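Local atomic coordinates of hyaluronoglucosaminidase (Apis mellifera, PDB entry 1FCQ), a protein that hydrolyses the glycosaminoglycan hyaluronan as a glycosidase family 56 enzyme of bee venom, where it is also a major allergen. Residues Y14-T19 against G297-G302; V221-V226 against L263-Y268; V226-N231 against G239-R244. All blocks are in the same frame, centred on the assembly; numbering follows the deposited sequence.

How the contacts relate
Contacts 1 and 2 lie in one parallel sheet of the seven-stranded (beta/alpha) TIM barrel, their centres about 9 Å apart: strand 12-16 pairs with 297-301, which pairs with 261-267, which pairs with 221-222 and the chain that follows it. Contact 3 lies about 11 Å from contact 2, centre to centre, and about 17 Å from contact 1; it packs the loop after strand 221-222 on helix 234-253. Contact 1 joins the first and last strands and so closes the barrel, while contacts 2 and 3, between them in sequence, build one beta-alpha-beta unit (221-222, 234-253, 261-267). Val-226 belongs to contacts 2 and 3, and Tyr-265 reaches Asn-16 of contact 1.

Contact 1: residues Y14-T19 against G297-G302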
loop_
_atom_site.group_PDB
_atom_site.type_symbol
_atom_site.label_atom_id
_atom_site.label_comp_id
_atom_site.label_asym_id
_atom_site.label_seq_id
_atom_site.Cartn_x
_atom_site.Cartn_y
_atom_site.Cartn_z
ATOM N N TYR A 14 5.262 -11.943 5.958
ATOM C CA TYR A 14 5.043 -11.125 7.153
ATOM C C TYR A 14 3.613 -11.053 7.651
ATOM O O TYR A 14 2.676 -10.915 6.867
ATOM C CB TYR A 14 5.469 -9.671 6.843
ATOM C CG TYR A 14 6.955 -9.527 6.626
ATOM C CD1 TYR A 14 7.518 -9.675 5.370
ATOM C CD2 TYR A 14 7.782 -9.250 7.719
ATOM C CE1 TYR A 14 8.896 -9.540 5.214
ATOM C CE2 TYR A 14 9.145 -9.114 7.557
ATOM C CZ TYR A 14 9.680 -9.252 6.298
ATOM O OH TYR A 14 11.048 -9.130 6.123
ATOM N N TRP A 15 3.475 -11.113 8.989
ATOM C CA TRP A 15 2.130 -10.999 9.562
ATOM C C TRP A 15 1.791 -9.526 9.781
ATOM O O TRP A 15 2.426 -8.885 10.619
ATOM C CB TRP A 15 2.100 -11.718 10.910
ATOM C CG TRP A 15 0.743 -11.951 11.512
ATOM C CD1 TRP A 15 0.255 -11.423 12.670
ATOM C CD2 TRP A 15 -0.294 -12.807 11.003
ATOM N NE1 TRP A 15 -1.016 -11.881 12.919
ATOM C CE2 TRP A 15 -1.368 -12.742 11.904
ATOM C CE3 TRP A 15 -0.399 -13.625 9.882
ATOM C CZ2 TRP A 15 -2.546 -13.467 11.715
ATOM C CZ3 TRP A 15 -1.566 -14.351 9.688
ATOM C CH2 TRP A 15 -2.613 -14.257 10.605
ATOM N N ASN A 16 0.793 -9.018 9.062
ATOM C CA ASN A 16 0.380 -7.620 9.249
ATOM C C ASN A 16 -1.131 -7.548 9.502
ATOM O O ASN A 16 -1.872 -6.671 9.087
ATOM C CB ASN A 16 0.808 -6.748 8.072
ATOM C CG ASN A 16 0.699 -5.254 8.296
ATOM O OD1 ASN A 16 0.375 -4.499 7.357
ATOM N ND2 ASN A 16 0.978 -4.756 9.511
ATOM N N VAL A 17 -1.603 -8.592 10.195
ATOM C CA VAL A 17 -3.027 -8.683 10.581
ATOM C C VAL A 17 -3.071 -8.186 12.016
ATOM O O VAL A 17 -2.217 -8.605 12.813
ATOM C CB VAL A 17 -3.500 -10.140 10.486
ATOM C CG1 VAL A 17 -4.946 -10.262 10.969
ATOM C CG2 VAL A 17 -3.425 -10.700 9.077
ATOM N N PRO A 18 -4.033 -7.377 12.420
ATOM C CA PRO A 18 -4.064 -6.784 13.742
ATOM C C PRO A 18 -4.650 -7.682 14.817
ATOM O O PRO A 18 -5.537 -7.266 15.558
ATOM C CB PRO A 18 -4.884 -5.516 13.551
ATOM C CG PRO A 18 -5.827 -5.873 12.461
ATOM C CD PRO A 18 -5.059 -6.780 11.527
ATOM N N THR A 19 -4.046 -8.851 14.947
ATOM C CA THR A 19 -4.468 -9.824 15.947
ATOM C C THR A 19 -4.160 -9.354 17.347
ATOM O O THR A 19 -4.701 -9.916 18.307
ATOM C CB THR A 19 -3.876 -11.212 15.651
ATOM O OG1 THR A 19 -2.493 -11.098 15.302
ATOM C CG2 THR A 19 -4.631 -11.839 14.476
ATOM N N GLY A 297 8.789 -12.438 -0.938
ATOM C CA GLY A 297 7.881 -12.852 0.117
ATOM C C GLY A 297 6.568 -12.084 -0.130
ATOM O O GLY A 297 6.293 -11.663 -1.246
ATOM N N PHE A 298 5.766 -11.940 0.919
ATOM C CA PHE A 298 4.515 -11.196 0.802
ATOM C C PHE A 298 4.099 -10.826 2.227
ATOM O O PHE A 298 4.636 -11.379 3.176
ATOM C CB PHE A 298 3.384 -11.878 0.060
ATOM C CG PHE A 298 3.017 -13.253 0.527
ATOM C CD1 PHE A 298 2.002 -13.439 1.448
ATOM C CD2 PHE A 298 3.683 -14.365 0.022
ATOM C CE1 PHE A 298 1.661 -14.710 1.881
ATOM C CE2 PHE A 298 3.355 -15.633 0.473
ATOM C CZ PHE A 298 2.346 -15.806 1.398
ATOM N N ILE A 299 3.163 -9.890 2.294
ATOM C CA ILE A 299 2.688 -9.375 3.571
ATOM C C ILE A 299 1.190 -9.644 3.685
ATOM O O ILE A 299 0.422 -9.239 2.813
ATOM C CB ILE A 299 2.954 -7.848 3.636
ATOM C CG1 ILE A 299 4.467 -7.604 3.634
ATOM C CG2 ILE A 299 2.324 -7.240 4.881
ATOM C CD1 ILE A 299 4.852 -6.221 3.141
ATOM N N ILE A 300 0.808 -10.365 4.733
ATOM C CA ILE A 300 -0.611 -10.686 4.928
ATOM C C ILE A 300 -1.233 -9.570 5.750
ATOM O O ILE A 300 -0.834 -9.345 6.901
ATOM C CB ILE A 300 -0.781 -12.016 5.667
ATOM C CG1 ILE A 300 -0.058 -13.115 4.888
ATOM C CG2 ILE A 300 -2.263 -12.328 5.872
ATOM C CD1 ILE A 300 0.051 -14.408 5.676
ATOM N N TRP A 301 -2.221 -8.891 5.209
ATOM C CA TRP A 301 -2.854 -7.785 5.896
ATOM C C TRP A 301 -4.253 -8.165 6.383
ATOM O O TRP A 301 -4.859 -9.065 5.822
ATOM C CB TRP A 301 -2.931 -6.595 4.918
ATOM C CG TRP A 301 -3.524 -5.359 5.517
ATOM C CD1 TRP A 301 -2.910 -4.476 6.367
ATOM C CD2 TRP A 301 -4.862 -4.880 5.342
ATOM N NE1 TRP A 301 -3.786 -3.478 6.721
ATOM C CE2 TRP A 301 -4.986 -3.700 6.099
ATOM C CE3 TRP A 301 -5.956 -5.320 4.598
ATOM C CZ2 TRP A 301 -6.170 -2.976 6.154
ATOM C CZ3 TRP A 301 -7.139 -4.587 4.644
ATOM C CH2 TRP A 301 -7.241 -3.430 5.438
ATOM N N GLY A 302 -4.689 -7.442 7.404
ATOM C CA GLY A 302 -6.083 -7.574 7.845
ATOM C C GLY A 302 -6.600 -6.211 8.306
ATOM O O GLY A 302 -5.831 -5.349 8.715
#
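Tyr-14 and Ile-300 are bound backbone to backbone: Tyr-14 O accepts from Ile-300 N at 2.9 Å, almost straight on. Tyr-14 N in turn gives its hydrogen to Phe-298 O, also at 2.9 Å, so this one residue uses both its N-H and its carbonyl on strand 297-301. Its side chain leaves on the face shared with Ile-299, where Tyr-14 CB lies 3.9 Å from Ile-299 CG1. Ile-300 stands on the other face with Trp-15, and its CG2 meets Val-17 CG2 at 3.8 Å. Helix 310-328 covers this side through Phe-316, Leu-320 and Val-328.

Asn-16 continues the pairing, its N reaching Ile-300 O at 2.7 Å through a less straight hydrogen bond (N-H...O 137°). Its CG is anti to the backbone N (chi1 -167°), which carries the amide over toward Trp-301; Asn-16 OD1 sits in the plane of the indole, at the edge, 3.4 Å from Trp-301 CD1. That oxygen is hydrogen-bonded to the hydroxyl of Tyr-265 of strand 261-267, on the far side of 297-301. Where strand 297-301 ends, Gly-302 N makes only a weak, long hydrogen bond to Asn-16 O, and Pro-18 CD rests 3.2 Å from Gly-302 O. Parallel pairing of an N-terminal strand with the last strand is the closure of a TIM barrel, here the seven-stranded variant of family 56.

Contact 2: residues V221-V226 against L263-Y268; sequences VLLPSV and LPYYWY
Leu-222 O accepts from Leu-263 N at 2.9 Å, the first of three backbone bonds that set two neighbouring chains of the TIM barrel wall side by side, running roughly the same way. Pro-224 O accepts from Tyr-265 N at 2.8 Å, with the donor tilted from the carbonyl plane, and Tyr-265 O accepts from Val-226 N at 2.9 Å. Tyr-265 thus spends both its N-H and its carbonyl on the flanks of Ser-225, the residue it faces in a single bridge. Neither proline has an N-H to give; Pro-264 brings its CA to 3.3 Å from Pro-224 O. Ser-225 O accepts from Arg-244 NH2, while on the other side of the strand Pro-264 and Tyr-266 have backbone bonds to Ile-299.

The side-chain hydroxyls turn to other parts of the barrel: Ser-225 OG to Tyr-184, Tyr-265 OH to Asn-16, and Tyr-266 OH to Thr-286 of helix 280-292. Apolar groups fill in between. The Val-221 and Leu-263 side chains cross at about a right angle, Val-221 CG2 lying 3.8 Å from Leu-263 CD1, whereas Leu-223 and Leu-263 lie alongside and point the same way. Beyond the direct bonds a water bridges Val-226 O and Trp-267 N, 3.0 Å from the latter. The oxygen of this water rests over the centre of the Tyr-266 ring, 3.2 Å above its plane.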
loop_
_atom_site.group_PDB
_atom_site.type_symbol
_atom_site.label_atom_id
_atom_site.label_comp_id
_atom_site.label_asym_id
_atom_site.label_seq_id
_atom_site.Cartn_x
_atom_site.Cartn_y
_atom_site.Cartn_z
ATOM N N VAL A 221 11.737 -1.134 -0.601
ATOM C CA VAL A 221 10.857 -2.279 -0.864
ATOM C C VAL A 221 9.628 -1.796 -1.611
ATOM O O VAL A 221 9.073 -0.717 -1.356
ATOM C CB VAL A 221 10.465 -2.968 0.455
ATOM C CG1 VAL A 221 9.815 -2.015 1.439
ATOM C CG2 VAL A 221 9.556 -4.172 0.214
ATOM N N LEU A 222 9.210 -2.575 -2.604
ATOM C CA LEU A 222 8.027 -2.281 -3.407
ATOM C C LEU A 222 6.889 -3.138 -2.865
ATOM O O LEU A 222 7.083 -4.327 -2.636
ATOM C CB LEU A 222 8.240 -2.634 -4.872
ATOM C CG LEU A 222 9.351 -1.940 -5.654
ATOM C CD1 LEU A 222 9.097 -1.916 -7.161
ATOM C CD2 LEU A 222 9.620 -0.524 -5.186
ATOM N N LEU A 223 5.713 -2.534 -2.702
ATOM C CA LEU A 223 4.573 -3.157 -2.045
ATOM C C LEU A 223 3.278 -3.116 -2.817
ATOM O O LEU A 223 2.257 -2.580 -2.378
ATOM C CB LEU A 223 4.404 -2.374 -0.702
ATOM C CG LEU A 223 5.630 -2.266 0.204
ATOM C CD1 LEU A 223 5.499 -1.132 1.211
ATOM C CD2 LEU A 223 5.850 -3.587 0.943
ATOM N N PRO A 224 3.246 -3.724 -4.001
ATOM C CA PRO A 224 2.046 -3.732 -4.836
ATOM C C PRO A 224 0.925 -4.402 -4.071
ATOM O O PRO A 224 1.217 -5.384 -3.376
ATOM C CB PRO A 224 2.475 -4.483 -6.100
ATOM C CG PRO A 224 3.534 -5.406 -5.580
ATOM C CD PRO A 224 4.324 -4.527 -4.633
ATOM N N SER A 225 -0.276 -3.838 -4.143
ATOM C CA SER A 225 -1.402 -4.499 -3.448
ATOM C C SER A 225 -2.076 -5.464 -4.414
ATOM O O SER A 225 -2.500 -5.058 -5.497
ATOM C CB SER A 225 -2.375 -3.435 -2.978
ATOM O OG SER A 225 -3.528 -4.031 -2.381
ATOM N N VAL A 226 -2.203 -6.739 -4.041
ATOM C CA VAL A 226 -2.725 -7.775 -4.924
ATOM C C VAL A 226 -3.993 -8.417 -4.369
ATOM O O VAL A 226 -4.202 -9.613 -4.464
ATOM C CB VAL A 226 -1.649 -8.824 -5.265
ATOM C CG1 VAL A 226 -0.451 -8.153 -5.966
ATOM C CG2 VAL A 226 -1.136 -9.625 -4.087
ATOM N N LEU A 263 7.588 -7.145 -2.007
ATOM C CA LEU A 263 6.730 -7.810 -1.032
ATOM C C LEU A 263 5.274 -7.377 -1.231
ATOM O O LEU A 263 4.808 -6.375 -0.662
ATOM C CB LEU A 263 7.147 -7.457 0.401
ATOM C CG LEU A 263 8.530 -7.835 0.904
ATOM C CD1 LEU A 263 8.775 -7.301 2.312
ATOM C CD2 LEU A 263 8.696 -9.354 0.926
ATOM N N PRO A 264 4.545 -8.110 -2.053
ATOM C CA PRO A 264 3.164 -7.777 -2.338
ATOM C C PRO A 264 2.314 -7.817 -1.070
ATOM O O PRO A 264 2.465 -8.669 -0.206
ATOM C CB PRO A 264 2.702 -8.886 -3.290
ATOM C CG PRO A 264 3.973 -9.289 -3.978
ATOM C CD PRO A 264 5.013 -9.257 -2.877
ATOM N N TYR A 265 1.370 -6.882 -1.000
ATOM C CA TYR A 265 0.386 -6.801 0.077
ATOM C C TYR A 265 -0.748 -7.759 -0.299
ATOM O O TYR A 265 -1.286 -7.677 -1.418
ATOM C CB TYR A 265 -0.118 -5.352 0.240
ATOM C CG TYR A 265 0.372 -4.803 1.565
ATOM C CD1 TYR A 265 1.688 -4.372 1.733
ATOM C CD2 TYR A 265 -0.435 -4.800 2.683
ATOM C CE1 TYR A 265 2.151 -3.953 2.968
ATOM C CE2 TYR A 265 -0.005 -4.356 3.928
ATOM C CZ TYR A 265 1.308 -3.936 4.058
ATOM O OH TYR A 265 1.795 -3.523 5.272
ATOM N N TYR A 266 -1.085 -8.664 0.613
ATOM C CA TYR A 266 -2.076 -9.702 0.338
ATOM C C TYR A 266 -3.175 -9.707 1.392
ATOM O O TYR A 266 -2.895 -9.641 2.580
ATOM C CB TYR A 266 -1.341 -11.044 0.404
ATOM C CG TYR A 266 -2.071 -12.218 -0.198
ATOM C CD1 TYR A 266 -1.887 -12.578 -1.513
ATOM C CD2 TYR A 266 -2.955 -12.967 0.584
ATOM C CE1 TYR A 266 -2.569 -13.653 -2.086
ATOM C CE2 TYR A 266 -3.612 -14.053 0.040
ATOM C CZ TYR A 266 -3.420 -14.387 -1.280
ATOM O OH TYR A 266 -4.115 -15.462 -1.808
ATOM N N TRP A 267 -4.428 -9.768 0.927
ATOM C CA TRP A 267 -5.531 -9.754 1.895
ATOM C C TRP A 267 -6.252 -11.095 1.817
ATOM O O TRP A 267 -6.323 -11.664 0.733
ATOM C CB TRP A 267 -6.498 -8.615 1.659
ATOM C CG TRP A 267 -7.491 -8.293 2.736
ATOM C CD1 TRP A 267 -7.438 -8.613 4.059
ATOM C CD2 TRP A 267 -8.673 -7.496 2.563
ATOM N NE1 TRP A 267 -8.529 -8.090 4.724
ATOM C CE2 TRP A 267 -9.283 -7.387 3.829
ATOM C CE3 TRP A 267 -9.268 -6.856 1.467
ATOM C CZ2 TRP A 267 -10.474 -6.687 4.023
ATOM C CZ3 TRP A 267 -10.441 -6.149 1.669
ATOM C CH2 TRP A 267 -11.034 -6.071 2.943
ATOM N N TYR A 268 -6.744 -11.555 2.965
ATOM C CA TYR A 268 -7.475 -12.828 2.995
ATOM C C TYR A 268 -8.962 -12.634 2.766
ATOM O O TYR A 268 -9.725 -13.606 2.861
ATOM C CB TYR A 268 -7.186 -13.590 4.300
ATOM C CG TYR A 268 -7.658 -12.821 5.519
ATOM C CD1 TYR A 268 -8.954 -13.050 5.974
ATOM C CD2 TYR A 268 -6.899 -11.880 6.178
ATOM C CE1 TYR A 268 -9.444 -12.355 7.061
ATOM C CE2 TYR A 268 -7.372 -11.174 7.267
ATOM C CZ TYR A 268 -8.670 -11.419 7.701
ATOM O OH TYR A 268 -9.187 -10.742 8.778
HETATM O O HOH W 1 -4.575 -10.776 -1.843
#

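Contact 3: residues V226-N231 against G239-R244; sequences VYLRWN and GLVGGR
Val-226 meets the helix with its CG1 branch, which lies 3.8 Å from Arg-244 CB and slides past the aliphatic part of that arginine, the two side chains pointing in opposite senses. Its CB also faces Val-241 CG2, the branch of Val-241 that stands beside the backbone N of its own residue. Tyr-227 turns its ring away from the helix, to Tyr-265 and Trp-267, and leaves only its carbonyl here. A water bridges Tyr-227 O, at 2.7 Å, and Arg-244 NH2, at 3.0 Å, so one solvent molecule carries the polar link where no direct hydrogen bond forms. The two methyl groups of Leu-240 close round the same oxygen, CD2 standing 3.6 Å from Tyr-227 O; this methyl also lies over one face of the Arg-244 guanidinium, toward its rim. Arg-244 is fixed further by Asn-191 at NE and by the carbonyl of Ser-225 at NH2.

The whole segment belongs to the connection from strand 221-222 to helix 234-253, a beta-alpha unit of the TIM barrel in which the chain folds back on the helix it is about to enter. Next comes Leu-228, whose CD2 presses on Val-241 CG2 at 3.5 Å, closer than usual for two methyl groups. Thr-286 of helix 280-292 touches both of these side chains. In Arg-229 the bend at chi3 (-56°) brings the guanidinium to the end of the Leu-240 side chain: Arg-229 NH1 comes 3.9 Å from Leu-240 CD1, the two side chains crossing at about a right angle. Arg-229 NH1 and Arg-244 NH1 stand 4.3 Å apart, a pair of like charges; Arg-229 NH2 makes a weak bond to the carbonyl of Leu-192.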
loop_
_atom_site.group_PDB
_atom_site.type_symbol
_atom_site.label_atom_id
_atom_site.label_comp_id
_atom_site.label_asym_id
_atom_site.label_seq_id
_atom_site.Cartn_x
_atom_site.Cartn_y
_atom_site.Cartn_z
ATOM N N VAL A 226 -2.203 -6.739 -4.041
ATOM C CA VAL A 226 -2.725 -7.775 -4.924
ATOM C C VAL A 226 -3.993 -8.417 -4.369
ATOM O O VAL A 226 -4.202 -9.613 -4.464
ATOM C CB VAL A 226 -1.649 -8.824 -5.265
ATOM C CG1 VAL A 226 -0.451 -8.153 -5.966
ATOM C CG2 VAL A 226 -1.136 -9.625 -4.087
ATOM N N TYR A 227 -4.858 -7.561 -3.828
ATOM C CA TYR A 227 -6.125 -8.061 -3.270
ATOM C C TYR A 227 -7.025 -8.599 -4.377
ATOM O O TYR A 227 -7.201 -7.980 -5.429
ATOM C CB TYR A 227 -6.807 -6.969 -2.458
ATOM C CG TYR A 227 -6.023 -6.379 -1.311
ATOM C CD1 TYR A 227 -4.820 -6.924 -0.885
ATOM C CD2 TYR A 227 -6.503 -5.244 -0.653
ATOM C CE1 TYR A 227 -4.120 -6.354 0.155
ATOM C CE2 TYR A 227 -5.813 -4.692 0.416
ATOM C CZ TYR A 227 -4.604 -5.245 0.796
ATOM O OH TYR A 227 -3.891 -4.701 1.840
ATOM N N LEU A 228 -7.561 -9.808 -4.146
ATOM C CA LEU A 228 -8.403 -10.429 -5.151
ATOM C C LEU A 228 -9.826 -9.895 -5.177
ATOM O O LEU A 228 -10.331 -9.325 -4.215
ATOM C CB LEU A 228 -8.487 -11.949 -4.941
ATOM C CG LEU A 228 -7.147 -12.658 -4.722
ATOM C CD1 LEU A 228 -7.360 -14.164 -4.682
ATOM C CD2 LEU A 228 -6.166 -12.254 -5.819
ATOM N N ARG A 229 -10.428 -10.033 -6.363
ATOM C CA ARG A 229 -11.827 -9.663 -6.539
ATOM C C ARG A 229 -12.629 -10.940 -6.785
ATOM O O ARG A 229 -12.161 -11.857 -7.457
ATOM C CB ARG A 229 -12.037 -8.625 -7.629
ATOM C CG ARG A 229 -11.510 -7.248 -7.216
ATOM C CD ARG A 229 -12.204 -6.157 -8.020
ATOM N NE ARG A 229 -12.039 -6.402 -9.451
ATOM C CZ ARG A 229 -10.930 -6.109 -10.124
ATOM N NH1 ARG A 229 -9.913 -5.552 -9.487
ATOM N NH2 ARG A 229 -10.868 -6.360 -11.423
ATOM N N TRP A 230 -13.804 -11.003 -6.166
ATOM C CA TRP A 230 -14.692 -12.151 -6.289
ATOM C C TRP A 230 -15.305 -12.224 -7.682
ATOM O O TRP A 230 -15.485 -13.315 -8.235
ATOM C CB TRP A 230 -15.780 -12.063 -5.216
ATOM C CG TRP A 230 -16.510 -13.350 -4.989
ATOM C CD1 TRP A 230 -16.126 -14.390 -4.189
ATOM C CD2 TRP A 230 -17.757 -13.734 -5.579
ATOM N NE1 TRP A 230 -17.058 -15.395 -4.245
ATOM C CE2 TRP A 230 -18.069 -15.019 -5.093
ATOM C CE3 TRP A 230 -18.636 -13.114 -6.470
ATOM C CZ2 TRP A 230 -19.227 -15.695 -5.469
ATOM C CZ3 TRP A 230 -19.784 -13.786 -6.844
ATOM C CH2 TRP A 230 -20.070 -15.064 -6.344
ATOM N N ASN A 231 -15.593 -11.082 -8.286
ATOM C CA ASN A 231 -16.172 -11.001 -9.622
ATOM C C ASN A 231 -15.112 -11.101 -10.712
ATOM O O ASN A 231 -14.858 -10.179 -11.485
ATOM C CB ASN A 231 -16.963 -9.706 -9.790
ATOM C CG ASN A 231 -17.919 -9.702 -10.965
ATOM O OD1 ASN A 231 -18.724 -8.782 -11.102
ATOM N ND2 ASN A 231 -17.870 -10.704 -11.830
ATOM N N GLY A 239 -4.099 -13.865 -12.722
ATOM C CA GLY A 239 -3.615 -12.832 -13.625
ATOM C C GLY A 239 -3.499 -11.468 -12.956
ATOM O O GLY A 239 -2.558 -10.714 -13.228
ATOM N N LEU A 240 -4.473 -11.113 -12.133
ATOM C CA LEU A 240 -4.471 -9.866 -11.381
ATOM C C LEU A 240 -3.182 -9.821 -10.562
ATOM O O LEU A 240 -2.459 -8.821 -10.583
ATOM C CB LEU A 240 -5.671 -9.780 -10.441
ATOM C CG LEU A 240 -5.854 -8.570 -9.531
ATOM C CD1 LEU A 240 -7.314 -8.466 -9.102
ATOM C CD2 LEU A 240 -5.009 -8.624 -8.259
ATOM N N VAL A 241 -2.939 -10.888 -9.790
ATOM C CA VAL A 241 -1.746 -10.958 -8.962
ATOM C C VAL A 241 -0.491 -10.913 -9.820
ATOM O O VAL A 241 0.439 -10.157 -9.559
ATOM C CB VAL A 241 -1.758 -12.233 -8.097
ATOM C CG1 VAL A 241 -0.471 -12.423 -7.312
ATOM C CG2 VAL A 241 -2.944 -12.178 -7.137
ATOM N N GLY A 242 -0.450 -11.779 -10.839
ATOM C CA GLY A 242 0.718 -11.880 -11.701
ATOM C C GLY A 242 1.144 -10.579 -12.352
ATOM O O GLY A 242 2.327 -10.210 -12.294
ATOM N N GLY A 243 0.219 -9.868 -12.964
ATOM C CA GLY A 243 0.466 -8.603 -13.621
ATOM C C GLY A 243 1.083 -7.583 -12.663
ATOM O O GLY A 243 2.065 -6.894 -12.986
ATOM N N ARG A 244 0.510 -7.509 -11.463
ATOM C CA ARG A 244 0.999 -6.586 -10.442
ATOM C C ARG A 244 2.356 -6.953 -9.891
ATOM O O ARG A 244 3.172 -6.043 -9.687
ATOM C CB ARG A 244 -0.041 -6.479 -9.322
ATOM C CG ARG A 244 -1.321 -5.868 -9.884
ATOM C CD ARG A 244 -2.386 -5.840 -8.791
ATOM N NE ARG A 244 -3.619 -5.345 -9.413
ATOM C CZ ARG A 244 -4.670 -4.897 -8.758
ATOM N NH1 ARG A 244 -5.725 -4.485 -9.461
ATOM N NH2 ARG A 244 -4.691 -4.853 -7.430
HETATM O O HOH W 2 -7.273 -5.288 -5.911
#